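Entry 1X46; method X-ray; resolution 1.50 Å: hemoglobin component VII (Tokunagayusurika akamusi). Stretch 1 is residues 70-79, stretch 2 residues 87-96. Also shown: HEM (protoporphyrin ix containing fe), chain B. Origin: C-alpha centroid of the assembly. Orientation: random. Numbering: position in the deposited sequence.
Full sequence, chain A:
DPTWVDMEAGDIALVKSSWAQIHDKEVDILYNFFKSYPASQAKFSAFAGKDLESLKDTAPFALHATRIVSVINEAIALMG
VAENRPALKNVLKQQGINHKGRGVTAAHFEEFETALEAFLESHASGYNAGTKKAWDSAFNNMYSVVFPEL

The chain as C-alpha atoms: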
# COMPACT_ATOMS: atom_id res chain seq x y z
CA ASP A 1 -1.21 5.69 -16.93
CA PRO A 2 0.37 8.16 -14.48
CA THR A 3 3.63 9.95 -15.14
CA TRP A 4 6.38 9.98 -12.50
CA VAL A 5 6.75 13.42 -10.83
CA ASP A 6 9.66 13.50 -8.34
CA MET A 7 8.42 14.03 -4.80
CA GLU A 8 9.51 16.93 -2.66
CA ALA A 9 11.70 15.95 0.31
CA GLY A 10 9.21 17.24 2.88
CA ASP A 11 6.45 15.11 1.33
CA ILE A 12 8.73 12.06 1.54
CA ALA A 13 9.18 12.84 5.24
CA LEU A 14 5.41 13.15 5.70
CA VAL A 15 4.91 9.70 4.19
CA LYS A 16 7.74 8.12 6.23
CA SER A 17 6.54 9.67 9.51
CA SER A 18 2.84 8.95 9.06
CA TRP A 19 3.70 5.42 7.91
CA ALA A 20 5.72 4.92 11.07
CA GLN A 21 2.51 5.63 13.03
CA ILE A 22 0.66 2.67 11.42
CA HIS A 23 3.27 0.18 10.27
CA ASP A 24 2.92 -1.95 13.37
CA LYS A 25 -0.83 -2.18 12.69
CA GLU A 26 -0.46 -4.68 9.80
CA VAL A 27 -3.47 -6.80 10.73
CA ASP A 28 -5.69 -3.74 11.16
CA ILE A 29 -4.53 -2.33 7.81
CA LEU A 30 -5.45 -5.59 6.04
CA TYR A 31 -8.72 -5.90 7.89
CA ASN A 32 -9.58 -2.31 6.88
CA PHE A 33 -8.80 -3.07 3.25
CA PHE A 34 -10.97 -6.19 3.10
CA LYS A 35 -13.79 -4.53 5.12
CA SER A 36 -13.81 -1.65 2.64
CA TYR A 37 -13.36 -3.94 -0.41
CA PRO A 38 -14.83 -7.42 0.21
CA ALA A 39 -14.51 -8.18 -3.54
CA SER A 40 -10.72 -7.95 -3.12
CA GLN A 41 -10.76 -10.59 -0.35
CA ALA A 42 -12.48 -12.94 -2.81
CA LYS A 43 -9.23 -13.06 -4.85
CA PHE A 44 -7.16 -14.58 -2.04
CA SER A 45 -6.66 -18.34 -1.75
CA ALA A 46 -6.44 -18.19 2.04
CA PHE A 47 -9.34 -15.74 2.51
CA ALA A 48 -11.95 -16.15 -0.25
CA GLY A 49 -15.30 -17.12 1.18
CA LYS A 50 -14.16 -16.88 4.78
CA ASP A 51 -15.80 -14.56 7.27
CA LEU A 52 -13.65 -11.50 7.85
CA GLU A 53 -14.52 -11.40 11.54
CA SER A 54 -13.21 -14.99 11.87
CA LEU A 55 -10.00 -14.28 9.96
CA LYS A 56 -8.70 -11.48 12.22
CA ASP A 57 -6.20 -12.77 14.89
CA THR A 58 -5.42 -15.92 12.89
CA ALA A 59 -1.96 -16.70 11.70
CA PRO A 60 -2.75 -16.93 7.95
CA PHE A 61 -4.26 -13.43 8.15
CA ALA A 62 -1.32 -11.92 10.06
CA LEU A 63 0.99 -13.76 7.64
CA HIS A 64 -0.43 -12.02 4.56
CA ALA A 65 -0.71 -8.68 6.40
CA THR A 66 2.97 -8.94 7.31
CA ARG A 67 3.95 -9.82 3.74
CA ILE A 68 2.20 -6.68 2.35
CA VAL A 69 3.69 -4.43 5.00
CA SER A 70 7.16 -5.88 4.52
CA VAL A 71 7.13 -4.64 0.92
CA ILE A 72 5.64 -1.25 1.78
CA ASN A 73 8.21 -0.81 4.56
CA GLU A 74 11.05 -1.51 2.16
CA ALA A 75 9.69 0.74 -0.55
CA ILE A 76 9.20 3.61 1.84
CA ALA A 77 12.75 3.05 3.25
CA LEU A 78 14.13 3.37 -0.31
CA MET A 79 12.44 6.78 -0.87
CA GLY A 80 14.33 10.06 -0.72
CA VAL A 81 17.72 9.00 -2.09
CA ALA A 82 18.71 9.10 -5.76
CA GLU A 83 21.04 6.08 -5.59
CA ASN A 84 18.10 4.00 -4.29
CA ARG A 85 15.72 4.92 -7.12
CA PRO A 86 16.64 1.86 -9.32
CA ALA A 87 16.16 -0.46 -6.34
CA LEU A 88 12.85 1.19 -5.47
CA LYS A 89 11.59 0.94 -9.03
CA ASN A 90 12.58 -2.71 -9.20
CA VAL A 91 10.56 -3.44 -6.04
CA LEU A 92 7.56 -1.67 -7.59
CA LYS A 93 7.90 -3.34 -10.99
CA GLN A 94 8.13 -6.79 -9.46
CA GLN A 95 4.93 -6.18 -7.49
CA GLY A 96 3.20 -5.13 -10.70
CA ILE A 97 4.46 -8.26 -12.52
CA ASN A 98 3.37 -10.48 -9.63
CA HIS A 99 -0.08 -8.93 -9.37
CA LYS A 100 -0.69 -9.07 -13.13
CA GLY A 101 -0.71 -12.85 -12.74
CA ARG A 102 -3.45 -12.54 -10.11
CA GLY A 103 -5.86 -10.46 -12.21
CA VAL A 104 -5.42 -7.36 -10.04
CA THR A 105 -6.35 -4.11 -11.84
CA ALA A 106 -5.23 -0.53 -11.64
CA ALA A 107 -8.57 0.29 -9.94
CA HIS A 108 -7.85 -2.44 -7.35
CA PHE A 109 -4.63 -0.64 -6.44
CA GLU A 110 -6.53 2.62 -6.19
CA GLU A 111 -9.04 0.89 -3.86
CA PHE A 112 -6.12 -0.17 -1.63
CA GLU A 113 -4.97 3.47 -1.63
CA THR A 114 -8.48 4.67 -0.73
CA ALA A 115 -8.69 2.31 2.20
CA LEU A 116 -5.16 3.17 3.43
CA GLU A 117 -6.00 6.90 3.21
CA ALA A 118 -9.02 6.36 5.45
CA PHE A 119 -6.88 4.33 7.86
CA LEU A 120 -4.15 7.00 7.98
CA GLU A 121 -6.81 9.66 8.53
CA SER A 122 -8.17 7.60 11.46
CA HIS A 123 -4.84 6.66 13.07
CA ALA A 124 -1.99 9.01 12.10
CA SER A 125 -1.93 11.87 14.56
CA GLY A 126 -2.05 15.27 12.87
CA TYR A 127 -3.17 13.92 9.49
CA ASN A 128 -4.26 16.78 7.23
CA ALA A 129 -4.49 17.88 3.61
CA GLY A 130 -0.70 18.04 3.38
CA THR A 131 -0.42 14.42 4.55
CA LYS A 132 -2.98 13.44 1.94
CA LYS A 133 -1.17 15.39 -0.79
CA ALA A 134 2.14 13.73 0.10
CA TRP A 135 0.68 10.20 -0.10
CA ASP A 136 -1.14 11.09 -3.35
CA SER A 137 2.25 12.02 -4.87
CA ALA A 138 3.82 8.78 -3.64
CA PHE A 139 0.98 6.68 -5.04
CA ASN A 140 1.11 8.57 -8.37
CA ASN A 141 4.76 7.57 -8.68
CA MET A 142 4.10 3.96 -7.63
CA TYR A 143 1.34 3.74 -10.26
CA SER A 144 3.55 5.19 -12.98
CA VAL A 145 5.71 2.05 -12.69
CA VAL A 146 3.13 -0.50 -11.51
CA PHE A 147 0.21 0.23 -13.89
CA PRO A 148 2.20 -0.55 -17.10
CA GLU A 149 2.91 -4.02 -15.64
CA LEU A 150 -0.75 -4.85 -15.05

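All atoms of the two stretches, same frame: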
# COMPACT_ATOMS: atom_id res chain seq x y z
N SER A 70 5.74 -5.70 4.75
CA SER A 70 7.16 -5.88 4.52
C SER A 70 7.59 -5.14 3.25
O SER A 70 8.62 -4.47 3.23
CB SER A 70 7.53 -7.34 4.40
OG SER A 70 8.94 -7.51 4.32
N VAL A 71 6.80 -5.29 2.19
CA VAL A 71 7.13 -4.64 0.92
C VAL A 71 6.93 -3.13 1.02
O VAL A 71 7.77 -2.35 0.58
CB VAL A 71 6.26 -5.22 -0.21
CG1 VAL A 71 6.46 -4.43 -1.52
CG2 VAL A 71 6.60 -6.67 -0.42
N ILE A 72 5.83 -2.70 1.62
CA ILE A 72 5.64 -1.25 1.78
C ILE A 72 6.76 -0.63 2.59
O ILE A 72 7.27 0.43 2.22
CB ILE A 72 4.23 -0.92 2.39
CG1 ILE A 72 3.13 -1.45 1.48
CG2 ILE A 72 4.06 0.61 2.57
CD1 ILE A 72 1.68 -1.30 2.03
N ASN A 73 7.12 -1.26 3.70
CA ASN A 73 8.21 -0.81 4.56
C ASN A 73 9.49 -0.62 3.76
O ASN A 73 10.18 0.40 3.92
CB ASN A 73 8.52 -1.85 5.61
CG ASN A 73 7.63 -1.78 6.81
OD1 ASN A 73 6.78 -0.90 6.94
ND2 ASN A 73 7.81 -2.74 7.71
N GLU A 74 9.85 -1.62 2.96
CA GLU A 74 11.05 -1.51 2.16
C GLU A 74 10.95 -0.40 1.15
O GLU A 74 11.91 0.37 0.96
CB GLU A 74 11.41 -2.81 1.44
CG GLU A 74 12.81 -2.70 0.83
CD GLU A 74 13.28 -3.93 0.07
OE1 GLU A 74 12.49 -4.87 -0.17
OE2 GLU A 74 14.47 -3.90 -0.32
N ALA A 75 9.82 -0.31 0.46
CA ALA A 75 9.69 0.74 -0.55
C ALA A 75 9.83 2.11 0.09
O ALA A 75 10.52 3.00 -0.42
CB ALA A 75 8.34 0.61 -1.29
N ILE A 76 9.17 2.30 1.23
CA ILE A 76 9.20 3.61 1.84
C ILE A 76 10.62 3.91 2.34
O ILE A 76 11.09 5.04 2.19
CB ILE A 76 8.06 3.76 2.90
CG1 ILE A 76 6.71 3.82 2.16
CG2 ILE A 76 8.25 5.03 3.76
CD1 ILE A 76 5.48 3.75 3.12
N ALA A 77 11.34 2.89 2.84
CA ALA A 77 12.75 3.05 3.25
C ALA A 77 13.67 3.50 2.11
O ALA A 77 14.62 4.27 2.35
CB ALA A 77 13.30 1.76 3.85
N LEU A 78 13.37 3.03 0.90
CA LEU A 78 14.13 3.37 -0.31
C LEU A 78 13.84 4.76 -0.90
O LEU A 78 14.55 5.21 -1.82
CB LEU A 78 13.94 2.30 -1.38
CG LEU A 78 14.50 0.92 -1.03
CD1 LEU A 78 14.02 -0.07 -2.04
CD2 LEU A 78 16.04 0.94 -0.98
N MET A 79 12.80 5.43 -0.40
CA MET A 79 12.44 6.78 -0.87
C MET A 79 13.43 7.82 -0.39
O MET A 79 13.99 7.70 0.68
CB MET A 79 11.07 7.16 -0.34
CG MET A 79 9.97 6.45 -1.02
SD MET A 79 8.37 6.69 -0.18
CE MET A 79 7.98 8.38 -0.52
N ALA A 87 16.62 0.59 -7.24
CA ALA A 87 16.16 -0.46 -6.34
C ALA A 87 14.67 -0.31 -6.02
O ALA A 87 13.94 -1.31 -5.98
CB ALA A 87 16.97 -0.48 -5.07
N LEU A 88 14.26 0.93 -5.76
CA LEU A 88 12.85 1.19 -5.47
C LEU A 88 11.99 0.83 -6.67
O LEU A 88 10.95 0.15 -6.53
CB LEU A 88 12.65 2.63 -5.06
CG LEU A 88 11.21 3.16 -4.98
CD1 LEU A 88 10.40 2.40 -3.94
CD2 LEU A 88 11.27 4.63 -4.66
N LYS A 89 12.39 1.26 -7.86
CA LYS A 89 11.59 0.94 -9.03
C LYS A 89 11.52 -0.56 -9.32
O LYS A 89 10.51 -1.06 -9.83
CB LYS A 89 12.07 1.74 -10.23
CG LYS A 89 11.70 3.18 -10.07
CD LYS A 89 11.83 3.88 -11.37
CE LYS A 89 11.31 5.28 -11.31
NZ LYS A 89 11.82 6.06 -12.50
N ASN A 90 12.59 -1.28 -8.99
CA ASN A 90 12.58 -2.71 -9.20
C ASN A 90 11.63 -3.42 -8.22
O ASN A 90 10.95 -4.38 -8.60
CB ASN A 90 14.00 -3.28 -9.14
CG ASN A 90 14.86 -2.78 -10.30
OD1 ASN A 90 14.36 -2.18 -11.26
ND2 ASN A 90 16.17 -3.00 -10.21
N VAL A 91 11.57 -2.93 -6.98
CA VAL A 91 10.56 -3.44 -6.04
C VAL A 91 9.15 -3.21 -6.59
O VAL A 91 8.31 -4.13 -6.62
CB VAL A 91 10.71 -2.80 -4.67
CG1 VAL A 91 9.47 -3.06 -3.84
CG2 VAL A 91 11.91 -3.38 -3.96
N LEU A 92 8.89 -2.00 -7.07
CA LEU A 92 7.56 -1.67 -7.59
C LEU A 92 7.21 -2.48 -8.82
O LEU A 92 6.09 -3.01 -8.93
CB LEU A 92 7.44 -0.17 -7.90
CG LEU A 92 7.65 0.77 -6.71
CD1 LEU A 92 7.73 2.24 -7.17
CD2 LEU A 92 6.65 0.56 -5.55
N LYS A 93 8.16 -2.61 -9.75
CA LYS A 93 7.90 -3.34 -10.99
C LYS A 93 7.60 -4.81 -10.71
O LYS A 93 6.68 -5.41 -11.32
CB LYS A 93 9.09 -3.24 -11.94
CG LYS A 93 9.04 -2.02 -12.77
CD LYS A 93 10.28 -1.91 -13.64
CE LYS A 93 10.53 -0.45 -13.99
NZ LYS A 93 11.77 -0.33 -14.80
N GLN A 94 8.38 -5.40 -9.80
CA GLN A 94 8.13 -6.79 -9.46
C GLN A 94 6.74 -7.01 -8.86
O GLN A 94 6.09 -8.01 -9.14
CB GLN A 94 9.20 -7.31 -8.51
CG GLN A 94 9.16 -8.83 -8.35
CD GLN A 94 9.48 -9.58 -9.63
OE1 GLN A 94 10.52 -9.37 -10.24
NE2 GLN A 94 8.55 -10.43 -10.07
N GLN A 95 6.28 -6.07 -8.05
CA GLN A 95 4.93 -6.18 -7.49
C GLN A 95 3.87 -6.06 -8.58
O GLN A 95 2.88 -6.78 -8.55
CB GLN A 95 4.67 -5.14 -6.38
CG GLN A 95 5.53 -5.37 -5.11
CD GLN A 95 5.30 -6.74 -4.51
OE1 GLN A 95 4.15 -7.16 -4.36
NE2 GLN A 95 6.37 -7.47 -4.23
N GLY A 96 4.11 -5.22 -9.57
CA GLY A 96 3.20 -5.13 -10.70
C GLY A 96 3.18 -6.43 -11.50
O GLY A 96 2.11 -6.92 -11.84
CHA HEM B . -0.08 -11.55 -2.82
CHB HEM B . 2.02 -7.29 -1.80
CHC HEM B . -1.98 -4.99 -3.29
CHD HEM B . -4.09 -9.22 -4.30
C1A HEM B . 0.79 -10.60 -2.36
C2A HEM B . 2.07 -10.89 -1.74
C3A HEM B . 2.62 -9.71 -1.46
C4A HEM B . 1.78 -8.65 -1.93
CMA HEM B . 4.00 -9.50 -0.79
CAA HEM B . 2.60 -12.31 -1.37
CBA HEM B . 3.18 -13.14 -2.53
CGA HEM B . 4.44 -12.50 -3.06
O1A HEM B . 4.49 -12.18 -4.27
O2A HEM B . 5.41 -12.30 -2.28
C1B HEM B . 1.11 -6.30 -2.06
C2B HEM B . 1.29 -4.88 -1.85
C3B HEM B . 0.18 -4.24 -2.26
C4B HEM B . -0.72 -5.26 -2.77
CMB HEM B . 2.57 -4.26 -1.22
CAB HEM B . -0.21 -2.75 -2.27
CBB HEM B . 0.61 -1.75 -1.96
C1C HEM B . -2.91 -5.91 -3.69
C2C HEM B . -4.25 -5.65 -4.20
C3C HEM B . -4.84 -6.81 -4.45
C4C HEM B . -3.89 -7.87 -4.15
CMC HEM B . -4.84 -4.23 -4.41
CAC HEM B . -6.27 -7.04 -5.01
C1D HEM B . -3.18 -10.20 -4.05
C2D HEM B . -3.45 -11.61 -4.24
C3D HEM B . -2.21 -12.32 -3.80
C4D HEM B . -1.33 -11.28 -3.33
CMD HEM B . -4.74 -12.23 -4.80
CAD HEM B . -1.98 -13.85 -3.80
CBD HEM B . -2.60 -14.50 -2.57
CGD HEM B . -2.49 -16.01 -2.65
O1D HEM B . -1.62 -16.52 -3.39
O2D HEM B . -3.29 -16.70 -1.98
NA HEM B . 0.65 -9.24 -2.47
NB HEM B . -0.16 -6.50 -2.60
NC HEM B . -2.71 -7.28 -3.68
ND HEM B . -1.90 -10.02 -3.52
FE HEM B . -1.02 -8.26 -3.08
O HOH W 1 -1.92 -8.31 -1.20

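The two stretches are largely helical, and their helices run nearly antiparallel, with an angle of 152° between their directions. Their axes come within 9.4 Å. Each is held by its own backbone hydrogen bonds, such as A75 N to V71 O and V91 N to A87 O. The backbones are nearest where L78 CA lies 5.7 Å from L88 CA.

No hydrogen bond crosses the interface; the contact is mostly apolar packing and buries 385 Å², both sides summed. V71 and L78 point toward the second helix, and A75, pointing sideways, sits between them at the contact, at the three- and four-residue spacing that keeps side chains on one side of a helix. L78 and L88 point toward each other, with L78 CB 3.9 Å from L88 CB. L78 CD1 also reaches A87 CB at 4.2 Å. L88 CD1 lies against both the methyl group and the carbonyl of A75, 3.8 Å from A75 CB and 3.6 Å from A75 O. M79 CG lies 4.3 Å from L88 CD2.

Farther along, V71 CG1 meets V91 CG1 at 4.0 Å and Q95 CG at 3.8 Å. Q95 lies along V71, with Q95 NE2 3.9 Å from V71 CG2 as well, and Q95 OE1 is 3.3 Å from HEM CHB. V71 also borders the heme, with V71 CG2 3.9 Å from HEM CMA. At the exposed margin, the extended E74 brings E74 OE1 within 4.1 Å of V91 CG2.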